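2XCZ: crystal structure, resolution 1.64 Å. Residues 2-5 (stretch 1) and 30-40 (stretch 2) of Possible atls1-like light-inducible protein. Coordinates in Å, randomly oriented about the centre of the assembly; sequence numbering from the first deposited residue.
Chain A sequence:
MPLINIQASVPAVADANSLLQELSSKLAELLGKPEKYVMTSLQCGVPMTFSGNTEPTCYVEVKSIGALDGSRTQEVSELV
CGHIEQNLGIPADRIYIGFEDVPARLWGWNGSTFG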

# COMPACT_ATOMS: atom_id res chain seq x y z
N PRO A 2 1.64 3.32 15.35
CA PRO A 2 1.39 3.99 14.08
C PRO A 2 2.28 3.50 12.95
O PRO A 2 3.33 2.90 13.19
CB PRO A 2 1.74 5.46 14.38
CG PRO A 2 1.69 5.57 15.87
CD PRO A 2 2.13 4.26 16.37
N LEU A 3 1.86 3.80 11.74
CA LEU A 3 2.56 3.39 10.53
C LEU A 3 2.54 4.57 9.58
O LEU A 3 1.51 5.22 9.40
CB LEU A 3 1.82 2.21 9.88
CG LEU A 3 2.31 1.74 8.51
CD1 LEU A 3 3.63 1.01 8.57
CD2 LEU A 3 1.24 0.86 7.89
N ILE A 4 3.71 4.88 9.01
CA ILE A 4 3.80 5.84 7.92
C ILE A 4 4.69 5.31 6.79
O ILE A 4 5.90 5.15 6.95
CB ILE A 4 4.19 7.25 8.42
CG1 ILE A 4 4.23 8.26 7.26
CG2 ILE A 4 5.49 7.20 9.27
CD1 ILE A 4 4.19 9.72 7.73
N ASN A 5 4.07 5.06 5.64
CA ASN A 5 4.77 4.54 4.47
C ASN A 5 4.79 5.62 3.39
O ASN A 5 3.74 6.11 2.98
CB ASN A 5 4.05 3.28 3.95
CG ASN A 5 4.23 2.07 4.84
OD1 ASN A 5 5.31 1.82 5.39
ND2 ASN A 5 3.16 1.28 4.96
N LEU A 30 3.32 13.66 18.32
CA LEU A 30 2.05 14.22 17.88
C LEU A 30 0.86 13.30 18.17
O LEU A 30 -0.20 13.77 18.62
CB LEU A 30 2.09 14.60 16.39
CG LEU A 30 0.81 15.17 15.76
CD1 LEU A 30 0.28 16.39 16.54
CD2 LEU A 30 1.03 15.53 14.29
N LEU A 31 1.03 12.01 17.92
CA LEU A 31 -0.04 11.03 18.14
C LEU A 31 -0.18 10.58 19.60
O LEU A 31 -1.13 9.87 19.94
CB LEU A 31 0.13 9.82 17.22
CG LEU A 31 0.03 10.11 15.73
CD1 LEU A 31 0.16 8.79 14.98
CD2 LEU A 31 -1.29 10.80 15.38
N GLY A 32 0.77 10.96 20.44
CA GLY A 32 0.75 10.51 21.84
C GLY A 32 0.99 9.01 21.97
O GLY A 32 0.45 8.36 22.88
N LYS A 33 1.80 8.46 21.07
CA LYS A 33 2.16 7.04 21.10
C LYS A 33 3.63 6.87 21.48
O LYS A 33 4.47 7.69 21.08
CB LYS A 33 1.92 6.41 19.72
CG LYS A 33 0.48 6.44 19.28
CD LYS A 33 -0.19 5.09 19.47
CE LYS A 33 -1.61 5.12 18.93
NZ LYS A 33 -2.20 3.74 18.87
N PRO A 34 3.95 5.81 22.24
CA PRO A 34 5.35 5.47 22.46
C PRO A 34 6.03 5.24 21.11
O PRO A 34 5.47 4.53 20.25
CB PRO A 34 5.29 4.15 23.25
CG PRO A 34 3.91 4.05 23.78
CD PRO A 34 3.04 4.80 22.82
N GLU A 35 7.22 5.82 20.92
CA GLU A 35 7.93 5.64 19.66
C GLU A 35 8.26 4.18 19.35
O GLU A 35 8.40 3.83 18.18
CB GLU A 35 9.18 6.50 19.56
CG GLU A 35 9.63 6.64 18.10
CD GLU A 35 10.93 7.37 17.93
OE1 GLU A 35 11.50 7.28 16.83
OE2 GLU A 35 11.38 8.03 18.89
N LYS A 36 8.36 3.35 20.39
CA LYS A 36 8.50 1.90 20.22
C LYS A 36 7.56 1.37 19.13
O LYS A 36 7.96 0.51 18.33
CB LYS A 36 8.21 1.16 21.53
CG LYS A 36 8.40 -0.34 21.44
CD LYS A 36 7.83 -1.02 22.67
CE LYS A 36 7.89 -2.54 22.57
NZ LYS A 36 9.30 -3.03 22.52
N TYR A 37 6.34 1.89 19.10
CA TYR A 37 5.29 1.35 18.22
C TYR A 37 5.17 2.02 16.87
O TYR A 37 4.30 1.67 16.08
CB TYR A 37 3.95 1.34 18.94
CG TYR A 37 3.93 0.38 20.11
CD1 TYR A 37 3.95 -1.00 19.91
CD2 TYR A 37 3.94 0.85 21.42
CE1 TYR A 37 3.97 -1.90 20.99
CE2 TYR A 37 3.96 -0.03 22.51
CZ TYR A 37 3.97 -1.40 22.29
OH TYR A 37 3.98 -2.27 23.37
N VAL A 38 6.05 2.97 16.58
CA VAL A 38 5.99 3.66 15.29
C VAL A 38 6.83 2.94 14.24
O VAL A 38 8.02 2.68 14.43
CB VAL A 38 6.49 5.14 15.39
CG1 VAL A 38 6.51 5.81 14.01
CG2 VAL A 38 5.63 5.93 16.34
N MET A 39 6.19 2.64 13.10
CA MET A 39 6.87 2.04 11.96
C MET A 39 6.85 3.00 10.79
O MET A 39 5.82 3.61 10.50
CB MET A 39 6.18 0.73 11.56
CG MET A 39 6.87 -0.03 10.42
SD MET A 39 6.17 -1.66 10.11
CE MET A 39 6.82 -2.57 11.51
N THR A 40 7.98 3.13 10.10
CA THR A 40 8.08 4.06 8.97
C THR A 40 8.75 3.39 7.77
O THR A 40 9.49 2.42 7.93
CB THR A 40 8.89 5.36 9.30
OG1 THR A 40 10.29 5.09 9.26
CG2 THR A 40 8.52 5.95 10.67

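Pro-2 is the hub of this contact: it touches five residues of the second stretch and has the largest area covered, 145 Å². Its N lies 3.2 Å from Tyr-37 O, but this close approach is not a hydrogen bond.

The backbones run parallel. Leu-3 pairs with Met-39 and Ile-4 with Thr-40, with CA atoms 4.7 and 4.8 Å apart. Two hydrogen bonds join the strands, and both use the backbone of Met-39. Met-39 N donates to Pro-2 O at 2.9 Å, and Ile-4 N donates to Met-39 O, also at 2.9 Å. Both are close to linear. CA-H...O contacts supplement them: Leu-3 CA lies 3.3 Å from Met-39 O, and Thr-40 CA lies 3.2 Å from Ile-4 O.

Side chains alternate across the sheet. Leu-3 and Met-39 share one face, where Leu-3 CD1 meets Met-39 CG at 3.9 Å. Ile-4 and Thr-40 share the other, their CG2 methyls 3.6 Å apart.

The Pro-2 ring packs against apolar groups. Its CG sits 3.7 Å from Leu-31 CD1 and 3.7 Å from Lys-33 CG, in the aliphatic part of the lysine. Pro-2 CD lies 3.9 Å from Val-38 CG2. Between Leu-31 and Lys-33, Gly-32 ends the helix in a Schellman motif; its positive phi favours glycine.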